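Methoxy mycolic acid synthase 2 (Mycobacterium tuberculosis, PDB 1TPY) catalyses formation of a cis-cyclopropane ring at the distal position of an alpha mycolic acid by transferring a methylene group from S-adenosyl-L-methionine to a double bond. Local coordinates at residues 26-31 and 44-49; 30-35 and 50-55; 36-41 and 232-237. All coordinates share one frame; numbering follows the deposited sequence.

Contact 1 (26-31 and 44-49)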
# COMPACT_ATOMS: atom_id res chain seq x y z
N PHE A 26 0.07 -15.58 -6.10
CA PHE A 26 -1.11 -15.32 -5.28
C PHE A 26 -1.79 -13.96 -5.44
O PHE A 26 -2.95 -13.80 -5.06
CB PHE A 26 -0.78 -15.59 -3.80
CG PHE A 26 0.19 -14.61 -3.19
CD1 PHE A 26 -0.26 -13.41 -2.66
CD2 PHE A 26 1.54 -14.93 -3.10
CE1 PHE A 26 0.63 -12.52 -2.05
CE2 PHE A 26 2.44 -14.06 -2.50
CZ PHE A 26 1.99 -12.85 -1.97
N LEU A 27 -1.10 -12.98 -6.01
CA LEU A 27 -1.73 -11.68 -6.20
C LEU A 27 -2.69 -11.79 -7.38
O LEU A 27 -2.60 -12.73 -8.17
CB LEU A 27 -0.68 -10.60 -6.50
CG LEU A 27 0.33 -10.29 -5.39
CD1 LEU A 27 1.30 -9.21 -5.86
CD2 LEU A 27 -0.41 -9.85 -4.13
N ASP A 28 -3.61 -10.84 -7.50
CA ASP A 28 -4.53 -10.87 -8.63
C ASP A 28 -3.69 -10.50 -9.85
O ASP A 28 -2.54 -10.07 -9.70
CB ASP A 28 -5.67 -9.86 -8.44
CG ASP A 28 -5.22 -8.44 -8.70
OD1 ASP A 28 -4.63 -7.82 -7.80
OD2 ASP A 28 -5.45 -7.97 -9.83
N PRO A 29 -4.23 -10.66 -11.06
CA PRO A 29 -3.48 -10.34 -12.28
C PRO A 29 -2.80 -8.97 -12.35
O PRO A 29 -1.73 -8.84 -12.96
CB PRO A 29 -4.51 -10.54 -13.38
CG PRO A 29 -5.35 -11.67 -12.84
CD PRO A 29 -5.54 -11.25 -11.40
N THR A 30 -3.40 -7.95 -11.74
CA THR A 30 -2.82 -6.60 -11.77
C THR A 30 -1.66 -6.46 -10.79
O THR A 30 -1.02 -5.42 -10.71
CB THR A 30 -3.84 -5.52 -11.38
OG1 THR A 30 -4.09 -5.60 -9.97
CG2 THR A 30 -5.15 -5.71 -12.13
N GLN A 31 -1.42 -7.52 -10.01
CA GLN A 31 -0.34 -7.51 -9.03
C GLN A 31 -0.52 -6.40 -7.99
O GLN A 31 0.46 -5.84 -7.49
CB GLN A 31 1.02 -7.37 -9.73
CG GLN A 31 1.25 -8.34 -10.88
CD GLN A 31 1.05 -9.79 -10.49
OE1 GLN A 31 1.64 -10.28 -9.52
NE2 GLN A 31 0.22 -10.50 -11.25
N THR A 44 -14.73 -10.65 -8.03
CA THR A 44 -13.49 -11.43 -7.97
C THR A 44 -12.43 -10.53 -7.35
O THR A 44 -12.65 -9.32 -7.22
CB THR A 44 -12.98 -11.84 -9.37
OG1 THR A 44 -12.58 -10.67 -10.09
CG2 THR A 44 -14.05 -12.61 -10.15
N LEU A 45 -11.30 -11.10 -6.97
CA LEU A 45 -10.23 -10.31 -6.36
C LEU A 45 -9.77 -9.19 -7.28
O LEU A 45 -9.55 -8.07 -6.83
CB LEU A 45 -9.04 -11.20 -5.99
CG LEU A 45 -7.90 -10.47 -5.27
CD1 LEU A 45 -8.41 -9.83 -3.98
CD2 LEU A 45 -6.76 -11.44 -4.97
N GLU A 46 -9.63 -9.48 -8.57
CA GLU A 46 -9.18 -8.46 -9.50
C GLU A 46 -10.19 -7.32 -9.62
O GLU A 46 -9.82 -6.14 -9.66
CB GLU A 46 -8.90 -9.05 -10.89
CG GLU A 46 -8.38 -8.00 -11.88
CD GLU A 46 -7.91 -8.59 -13.20
OE1 GLU A 46 -7.42 -7.81 -14.05
OE2 GLU A 46 -8.03 -9.82 -13.39
N GLU A 47 -11.47 -7.67 -9.67
CA GLU A 47 -12.49 -6.64 -9.77
C GLU A 47 -12.52 -5.80 -8.50
O GLU A 47 -12.76 -4.60 -8.56
CB GLU A 47 -13.87 -7.27 -10.01
CG GLU A 47 -13.91 -8.13 -11.26
CD GLU A 47 -15.28 -8.71 -11.51
OE1 GLU A 47 -15.88 -9.24 -10.55
OE2 GLU A 47 -15.74 -8.64 -12.67
N ALA A 48 -12.26 -6.43 -7.36
CA ALA A 48 -12.25 -5.72 -6.09
C ALA A 48 -11.02 -4.83 -5.96
O ALA A 48 -11.06 -3.78 -5.33
CB ALA A 48 -12.31 -6.71 -4.92
N GLN A 49 -9.90 -5.26 -6.56
CA GLN A 49 -8.69 -4.46 -6.50
C GLN A 49 -8.87 -3.21 -7.36
O GLN A 49 -8.48 -2.12 -6.97
CB GLN A 49 -7.48 -5.27 -6.98
CG GLN A 49 -7.06 -6.35 -5.99
CD GLN A 49 -6.54 -5.78 -4.67
OE1 GLN A 49 -6.78 -4.62 -4.33
NE2 GLN A 49 -5.83 -6.61 -3.91
O HOH W 1 -4.17 -8.61 -5.38
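Asp-28 reaches from the loop toward the N-terminal turns of helix 45-57, where Leu-45, Glu-46 and Gln-49 receive it. Its CB touches the apolar branch of Leu-45, 3.9 Å from Leu-45 CG, and its CG faces Glu-46 CA and Gln-49 CG. The carboxylate then divides its work. Asp-28 OD1 packs 3.4 Å from Gln-49 CG and accepts a hydrogen bond from a water, whose O is 2.6 Å away; that water accepts in turn from Asp-28 N and Gln-49 NE2, bridging loop and helix. The amide of Gln-49 is gripped further by Lys-52 at OE1 and by Ser-34 O at NE2. With CG between the backbone N and the carbonyl carbon (chi1 76°), Asp-28 OD2 lies against Glu-46 CG and also accepts from its own loop. There Thr-30 OG1 donates at 2.7 Å to the syn lone pair, while Thr-30 N, 2.8 Å from OD2, arrives from above the carboxylate plane. Thr-30 suits the place through its two branches: OG1 is shared with Thr-32, and CG2 lies 3.6 Å from Glu-46 OE1. Glu-46 extends nearly straight from the helix and crosses the ring of Pro-29 at about a right angle, bringing OE2 to 3.3 Å from Pro-29 CG. Asp-28 OD2 and Glu-46 OE1 stay 4.7 Å apart, like charges near each other but not in contact. The bond from Thr-30 N makes an Asx turn at Asp-28, superposed on the type I beta turn from Asp-28 to Gln-31, and the pair leans on a helix start that Thr-44 and Glu-47 close with a capping box.

Contact 2 (30-35 and 50-55). With SAH (S-adenosyl-L-homocysteine), chain C; 16A (cetyl-trimethyl-ammonium), chain D; CO3 (carbonate ion), chain B.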
# COMPACT_ATOMS: atom_id res chain seq x y z
N THR A 30 -3.40 -7.95 -11.74
CA THR A 30 -2.82 -6.60 -11.77
C THR A 30 -1.66 -6.46 -10.79
O THR A 30 -1.02 -5.42 -10.71
CB THR A 30 -3.84 -5.52 -11.38
OG1 THR A 30 -4.09 -5.60 -9.97
CG2 THR A 30 -5.15 -5.71 -12.13
N GLN A 31 -1.42 -7.52 -10.01
CA GLN A 31 -0.34 -7.51 -9.03
C GLN A 31 -0.52 -6.40 -7.99
O GLN A 31 0.46 -5.84 -7.49
CB GLN A 31 1.02 -7.37 -9.73
CG GLN A 31 1.25 -8.34 -10.88
CD GLN A 31 1.05 -9.79 -10.49
OE1 GLN A 31 1.64 -10.28 -9.52
NE2 GLN A 31 0.22 -10.50 -11.25
N THR A 32 -1.77 -6.06 -7.69
CA THR A 32 -2.04 -5.06 -6.68
C THR A 32 -1.73 -5.78 -5.38
O THR A 32 -2.06 -6.95 -5.21
CB THR A 32 -3.51 -4.61 -6.70
OG1 THR A 32 -3.79 -3.97 -7.96
CG2 THR A 32 -3.78 -3.63 -5.58
N TYR A 33 -1.06 -5.09 -4.46
CA TYR A 33 -0.66 -5.71 -3.21
C TYR A 33 -1.09 -4.83 -2.06
O TYR A 33 -0.27 -4.20 -1.40
CB TYR A 33 0.86 -5.88 -3.24
CG TYR A 33 1.44 -6.88 -2.27
CD1 TYR A 33 2.81 -7.06 -2.17
CD2 TYR A 33 0.62 -7.65 -1.44
CE1 TYR A 33 3.37 -7.96 -1.29
CE2 TYR A 33 1.16 -8.57 -0.54
CZ TYR A 33 2.54 -8.72 -0.48
OH TYR A 33 3.12 -9.62 0.39
N SER A 34 -2.40 -4.79 -1.83
CA SER A 34 -3.00 -3.99 -0.78
C SER A 34 -4.47 -4.38 -0.66
O SER A 34 -5.02 -5.04 -1.54
CB SER A 34 -2.87 -2.50 -1.13
OG SER A 34 -3.30 -2.25 -2.47
N CYS A 35 -5.12 -3.96 0.42
CA CYS A 35 -6.52 -4.30 0.64
C CYS A 35 -7.48 -3.98 -0.51
O CYS A 35 -7.56 -2.84 -0.97
CB CYS A 35 -7.03 -3.63 1.92
SG CYS A 35 -8.73 -4.10 2.33
N ILE A 50 -9.47 -3.39 -8.54
CA ILE A 50 -9.74 -2.27 -9.43
C ILE A 50 -10.71 -1.33 -8.73
O ILE A 50 -10.59 -0.10 -8.84
CB ILE A 50 -10.38 -2.75 -10.75
CG1 ILE A 50 -9.39 -3.62 -11.52
CG2 ILE A 50 -10.82 -1.55 -11.58
CD1 ILE A 50 -8.12 -2.89 -11.93
N ALA A 51 -11.66 -1.90 -7.99
CA ALA A 51 -12.62 -1.08 -7.26
C ALA A 51 -11.90 -0.23 -6.22
O ALA A 51 -12.17 0.97 -6.09
CB ALA A 51 -13.66 -1.97 -6.58
N LYS A 52 -10.98 -0.84 -5.48
CA LYS A 52 -10.22 -0.10 -4.47
C LYS A 52 -9.42 1.02 -5.13
O LYS A 52 -9.33 2.13 -4.60
CB LYS A 52 -9.29 -1.05 -3.70
CG LYS A 52 -8.29 -0.36 -2.78
CD LYS A 52 -7.02 0.06 -3.52
CE LYS A 52 -6.30 -1.15 -4.14
NZ LYS A 52 -5.93 -2.20 -3.13
N ILE A 53 -8.85 0.73 -6.30
CA ILE A 53 -8.07 1.72 -7.04
C ILE A 53 -8.95 2.92 -7.36
O ILE A 53 -8.63 4.06 -6.99
CB ILE A 53 -7.55 1.13 -8.37
CG1 ILE A 53 -6.65 -0.08 -8.09
CG2 ILE A 53 -6.81 2.20 -9.17
CD1 ILE A 53 -5.49 0.21 -7.19
N ASP A 54 -10.06 2.67 -8.05
CA ASP A 54 -10.99 3.73 -8.41
C ASP A 54 -11.50 4.48 -7.19
O ASP A 54 -11.73 5.69 -7.24
CB ASP A 54 -12.19 3.15 -9.18
CG ASP A 54 -11.79 2.57 -10.52
OD1 ASP A 54 -10.64 2.81 -10.96
OD2 ASP A 54 -12.63 1.89 -11.14
N LEU A 55 -11.70 3.77 -6.08
CA LEU A 55 -12.19 4.38 -4.86
C LEU A 55 -11.20 5.45 -4.39
O LEU A 55 -11.58 6.57 -4.08
CB LEU A 55 -12.36 3.32 -3.77
CG LEU A 55 -12.86 3.80 -2.41
CD1 LEU A 55 -14.28 4.36 -2.55
CD2 LEU A 55 -12.83 2.65 -1.41
N SAH C . 0.78 0.87 -3.85
CA SAH C . 0.93 -0.47 -4.40
CB SAH C . 2.10 -1.24 -3.72
CG SAH C . 2.06 -1.40 -2.20
SD SAH C . 3.47 -2.33 -1.54
C SAH C . -0.36 -1.27 -4.26
O SAH C . -1.28 -0.78 -3.58
OXT SAH C . -0.44 -2.38 -4.81
C5' SAH C . 4.41 -1.05 -0.69
C4' SAH C . 5.05 -0.08 -1.70
O4' SAH C . 5.52 1.15 -1.09
C3' SAH C . 6.26 -0.68 -2.42
O3' SAH C . 6.19 -0.33 -3.81
C2' SAH C . 7.43 -0.03 -1.74
O2' SAH C . 8.60 -0.04 -2.57
C1' SAH C . 6.89 1.33 -1.47
N9 SAH C . 7.64 2.12 -0.41
C8 SAH C . 7.98 1.83 0.88
N7 SAH C . 8.63 2.73 1.53
C5 SAH C . 8.75 3.75 0.58
C6 SAH C . 9.34 5.04 0.60
N6 SAH C . 9.96 5.54 1.67
N1 SAH C . 9.27 5.81 -0.54
C2 SAH C . 8.64 5.31 -1.64
N3 SAH C . 8.05 4.12 -1.77
C4 SAH C . 8.14 3.38 -0.61
C1 16A D . -1.27 -7.75 4.12
C2 16A D . -0.30 -7.19 5.16
C3 16A D . -0.99 -7.07 6.53
C4 16A D . -0.12 -6.54 7.66
C5 16A D . -0.94 -6.49 8.95
C6 16A D . -0.20 -5.97 10.19
C7 16A D . 1.00 -6.79 10.74
C8 16A D . 2.02 -6.06 11.66
C9 16A D . 2.60 -4.72 11.15
C10 16A D . 3.46 -4.78 9.86
C11 16A D . 3.64 -3.45 9.10
C12 16A D . 4.10 -3.58 7.64
C13 16A D . 2.94 -3.40 6.65
C14 16A D . 3.40 -3.63 5.21
C15 16A D . 2.13 -3.71 4.34
C16 16A D . 2.55 -4.09 2.91
N1 16A D . 1.64 -4.32 1.71
C17 16A D . 2.01 -4.72 0.49
C18 16A D . 0.52 -5.28 2.07
C19 16A D . 0.94 -3.02 1.39
C CO3 B . -2.68 -1.66 2.80
O1 CO3 B . -3.96 -2.05 2.14
O2 CO3 B . -1.73 -2.59 3.03
O3 CO3 B . -2.48 -0.38 3.18
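Lys-52 sends its ammonium from helix 45-57 into the loop and gives hydrogen bonds to Ser-34 OG and Cys-35 O. NZ lies 2.7 Å from Ser-34 OG and 2.8 Å from Cys-35 O, the latter approached from above the carbonyl plane. Gln-49 OE1 is a third acceptor, so this buried ammonium has as many partners as protons. Lys-52 CG packs 3.2 Å from Cys-35 O, and bends at chi2, chi3 and chi4 bring NZ round to the same oxygen. A long, flexible amine suits the place, since it can curl and still present NZ to three acceptors.

Ser-34 OG, accepting from the lysine, donates its own hydrogen bond to SAH O, 2.7 Å away. Lys-52 is thus second shell to the cofactor carboxylate, whose negative charge probably helps keep the amine protonated. The site belongs to the Rossmann-like fold of S-adenosylmethionine-dependent methyltransferases, this N-terminal loop covering the amino acid end of the cofactor, and Tyr-33 and Ser-34 both bind S-adenosylmethionine. Tyr-33 N holds the other carboxylate oxygen, SAH OXT, in an almost straight bond (176°). Two residues on, Cys-35 N donates to carbonate O1 at 2.8 Å. Tyr-33 OH is hydrogen-bonded to Tyr-265 and His-15, while methyl C17 of 16A sits 3.5 Å above the ring plane, over the centre. Thr-32 turns CG2 toward the lysine tip, 3.6 Å from Lys-52 NZ.

Contact 3 (36-41 and 232-237). With 16A (cetyl-trimethyl-ammonium), chain D; CO3 (carbonate ion), chain B.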
# COMPACT_ATOMS: atom_id res chain seq x y z
N ALA A 36 -8.22 -4.99 -0.95
CA ALA A 36 -9.19 -4.82 -2.03
C ALA A 36 -10.50 -4.24 -1.48
O ALA A 36 -10.65 -4.10 -0.27
CB ALA A 36 -9.44 -6.16 -2.70
N HIS A 37 -11.43 -3.91 -2.37
CA HIS A 37 -12.72 -3.36 -1.93
C HIS A 37 -13.86 -4.07 -2.65
O HIS A 37 -14.23 -3.69 -3.76
CB HIS A 37 -12.78 -1.87 -2.22
CG HIS A 37 -14.00 -1.20 -1.67
ND1 HIS A 37 -14.33 -1.26 -0.33
CD2 HIS A 37 -14.95 -0.44 -2.26
CE1 HIS A 37 -15.44 -0.57 -0.13
NE2 HIS A 37 -15.83 -0.06 -1.28
N PHE A 38 -14.41 -5.09 -2.00
CA PHE A 38 -15.50 -5.88 -2.57
C PHE A 38 -16.85 -5.18 -2.50
O PHE A 38 -17.59 -5.32 -1.53
CB PHE A 38 -15.57 -7.25 -1.87
CG PHE A 38 -14.29 -8.03 -1.95
CD1 PHE A 38 -13.20 -7.70 -1.14
CD2 PHE A 38 -14.14 -9.04 -2.89
CE1 PHE A 38 -11.99 -8.37 -1.26
CE2 PHE A 38 -12.93 -9.72 -3.03
CZ PHE A 38 -11.85 -9.38 -2.21
N GLU A 39 -17.17 -4.44 -3.56
CA GLU A 39 -18.43 -3.70 -3.65
C GLU A 39 -19.61 -4.60 -3.97
O GLU A 39 -20.74 -4.30 -3.59
CB GLU A 39 -18.29 -2.60 -4.70
CG GLU A 39 -17.30 -1.55 -4.27
CD GLU A 39 -17.06 -0.49 -5.31
OE1 GLU A 39 -16.30 0.46 -5.01
OE2 GLU A 39 -17.62 -0.59 -6.43
N ARG A 40 -19.35 -5.70 -4.68
CA ARG A 40 -20.39 -6.68 -4.98
C ARG A 40 -19.92 -7.97 -4.31
O ARG A 40 -18.79 -8.41 -4.53
CB ARG A 40 -20.54 -6.92 -6.48
CG ARG A 40 -21.00 -5.74 -7.30
CD ARG A 40 -21.55 -6.24 -8.62
NE ARG A 40 -20.89 -7.48 -9.03
CZ ARG A 40 -19.65 -7.56 -9.48
NH1 ARG A 40 -18.91 -6.47 -9.60
NH2 ARG A 40 -19.13 -8.74 -9.80
N GLU A 41 -20.79 -8.57 -3.51
CA GLU A 41 -20.46 -9.80 -2.80
C GLU A 41 -19.68 -10.84 -3.61
O GLU A 41 -18.71 -11.41 -3.12
CB GLU A 41 -21.75 -10.43 -2.25
CG GLU A 41 -21.51 -11.65 -1.37
CD GLU A 41 -20.77 -11.31 -0.09
OE1 GLU A 41 -19.68 -10.70 -0.16
OE2 GLU A 41 -21.28 -11.67 1.00
N TYR A 232 -10.09 -6.53 4.14
CA TYR A 232 -8.73 -7.05 4.18
C TYR A 232 -8.65 -8.52 4.56
O TYR A 232 -7.85 -9.27 4.01
CB TYR A 232 -7.85 -6.23 5.11
CG TYR A 232 -6.50 -5.92 4.49
CD1 TYR A 232 -5.93 -6.79 3.57
CD2 TYR A 232 -5.82 -4.74 4.79
CE1 TYR A 232 -4.73 -6.50 2.96
CE2 TYR A 232 -4.60 -4.44 4.18
CZ TYR A 232 -4.07 -5.33 3.26
OH TYR A 232 -2.89 -5.05 2.62
N ALA A 233 -9.49 -8.95 5.50
CA ALA A 233 -9.49 -10.35 5.92
C ALA A 233 -9.76 -11.20 4.69
O ALA A 233 -9.07 -12.19 4.42
CB ALA A 233 -10.56 -10.58 6.98
N ARG A 234 -10.77 -10.79 3.92
CA ARG A 234 -11.14 -11.50 2.71
C ARG A 234 -10.03 -11.41 1.66
O ARG A 234 -9.73 -12.40 0.98
CB ARG A 234 -12.44 -10.94 2.13
CG ARG A 234 -12.92 -11.74 0.95
CD ARG A 234 -14.27 -11.29 0.48
NE ARG A 234 -14.67 -12.05 -0.69
CZ ARG A 234 -15.75 -11.79 -1.42
NH1 ARG A 234 -16.54 -10.78 -1.10
NH2 ARG A 234 -16.02 -12.53 -2.49
N THR A 235 -9.45 -10.23 1.51
CA THR A 235 -8.37 -10.06 0.54
C THR A 235 -7.27 -11.03 0.93
O THR A 235 -6.75 -11.76 0.10
CB THR A 235 -7.80 -8.62 0.56
OG1 THR A 235 -8.82 -7.69 0.17
CG2 THR A 235 -6.62 -8.50 -0.40
N LEU A 236 -6.93 -11.05 2.21
CA LEU A 236 -5.90 -11.92 2.73
C LEU A 236 -6.22 -13.41 2.55
O LEU A 236 -5.32 -14.20 2.25
CB LEU A 236 -5.64 -11.59 4.20
CG LEU A 236 -4.80 -10.32 4.38
CD1 LEU A 236 -4.87 -9.80 5.80
CD2 LEU A 236 -3.36 -10.63 4.00
N ASP A 237 -7.48 -13.79 2.73
CA ASP A 237 -7.89 -15.18 2.56
C ASP A 237 -7.66 -15.58 1.11
O ASP A 237 -7.14 -16.66 0.82
CB ASP A 237 -9.38 -15.39 2.89
CG ASP A 237 -9.70 -15.18 4.37
OD1 ASP A 237 -8.83 -15.44 5.22
OD2 ASP A 237 -10.84 -14.77 4.67
C1 16A D . -1.27 -7.75 4.12
C2 16A D . -0.30 -7.19 5.16
C3 16A D . -0.99 -7.07 6.53
C4 16A D . -0.12 -6.54 7.66
C5 16A D . -0.94 -6.49 8.95
C6 16A D . -0.20 -5.97 10.19
C7 16A D . 1.00 -6.79 10.74
C8 16A D . 2.02 -6.06 11.66
C9 16A D . 2.60 -4.72 11.15
C10 16A D . 3.46 -4.78 9.86
C11 16A D . 3.64 -3.45 9.10
C12 16A D . 4.10 -3.58 7.64
C13 16A D . 2.94 -3.40 6.65
C14 16A D . 3.40 -3.63 5.21
C15 16A D . 2.13 -3.71 4.34
C16 16A D . 2.55 -4.09 2.91
N1 16A D . 1.64 -4.32 1.71
C17 16A D . 2.01 -4.72 0.49
C18 16A D . 0.52 -5.28 2.07
C19 16A D . 0.94 -3.02 1.39
C CO3 B . -2.68 -1.66 2.80
O1 CO3 B . -3.96 -2.05 2.14
O2 CO3 B . -1.73 -2.59 3.03
O3 CO3 B . -2.48 -0.38 3.18
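Helix 229-245 lines the pocket that holds the detergent and the carbonate ion, and contact 3 joins its flank to the loop before helix 45-57, where Ala-36, Phe-38 and Glu-41 meet Arg-234 and Thr-235. At the heart of the contact is an arginine-aromatic stack. Arg-234 runs out fully extended, CG anti to the backbone N (chi1 -175°), and lays its guanidinium on the ring of Phe-38, with centres 4.1 Å apart and planes at 16°. The methylene CD shares that face: it stands directly over the ring centre, 3.8 Å from the centroid, as a CH-pi contact. A flat cation on a long apolar stem suits this role, since stem and head can both cover the ring.

Beyond the ring, the guanidinium ends on Glu-41. NH1 and NH2 both donate hydrogen bonds, end-on, to the single atom Glu-41 O, which lies in the guanidinium plane. Glu-41 OE1 adds a salt bridge, 3.3 Å from Arg-234 NH1, its carboxylate turned steeply to the guanidinium. Phe-38 is also packed on Ala-48 of helix 45-57, so the ring is held between two helices.

Deeper in, Thr-235 OG1 accepts from Ala-36 N at 3.0 Å and bonds back to His-231 O, one turn earlier in its helix; the same hydroxyl touches the edge of the Phe-38 ring in its plane. The small methyl of Ala-36 is consistent with this close approach, its CB being 3.3 Å from Thr-235 OG1. On the pocket side, Leu-236 CD2 lies 3.6 Å from 16A C1, and Tyr-232 OH donates to carbonate O2 at 2.8 Å.

How the contacts relate
All three contacts use the loop between helices 20-24 and 45-57, taken in order along the chain. Contacts 1 and 2, centred about 7 Å apart, share Thr-30 and Gln-31 and fold the loop onto successive turns of helix 45-57. Contact 3 lies about 10 Å from the centres of both and ties the loop's later part to helix 229-245, far on in the sequence. Ala-48 O joins contact 1 to contact 3 through a probable hydrogen bond from His-37 N, and Cys-35 packs on Tyr-232 between contacts 2 and 3. The loop is thereby fixed between two helices, with Tyr-33 and Ser-34 at the cofactor and Tyr-33 also facing the detergent-filled pocket, which probably receives the lipid.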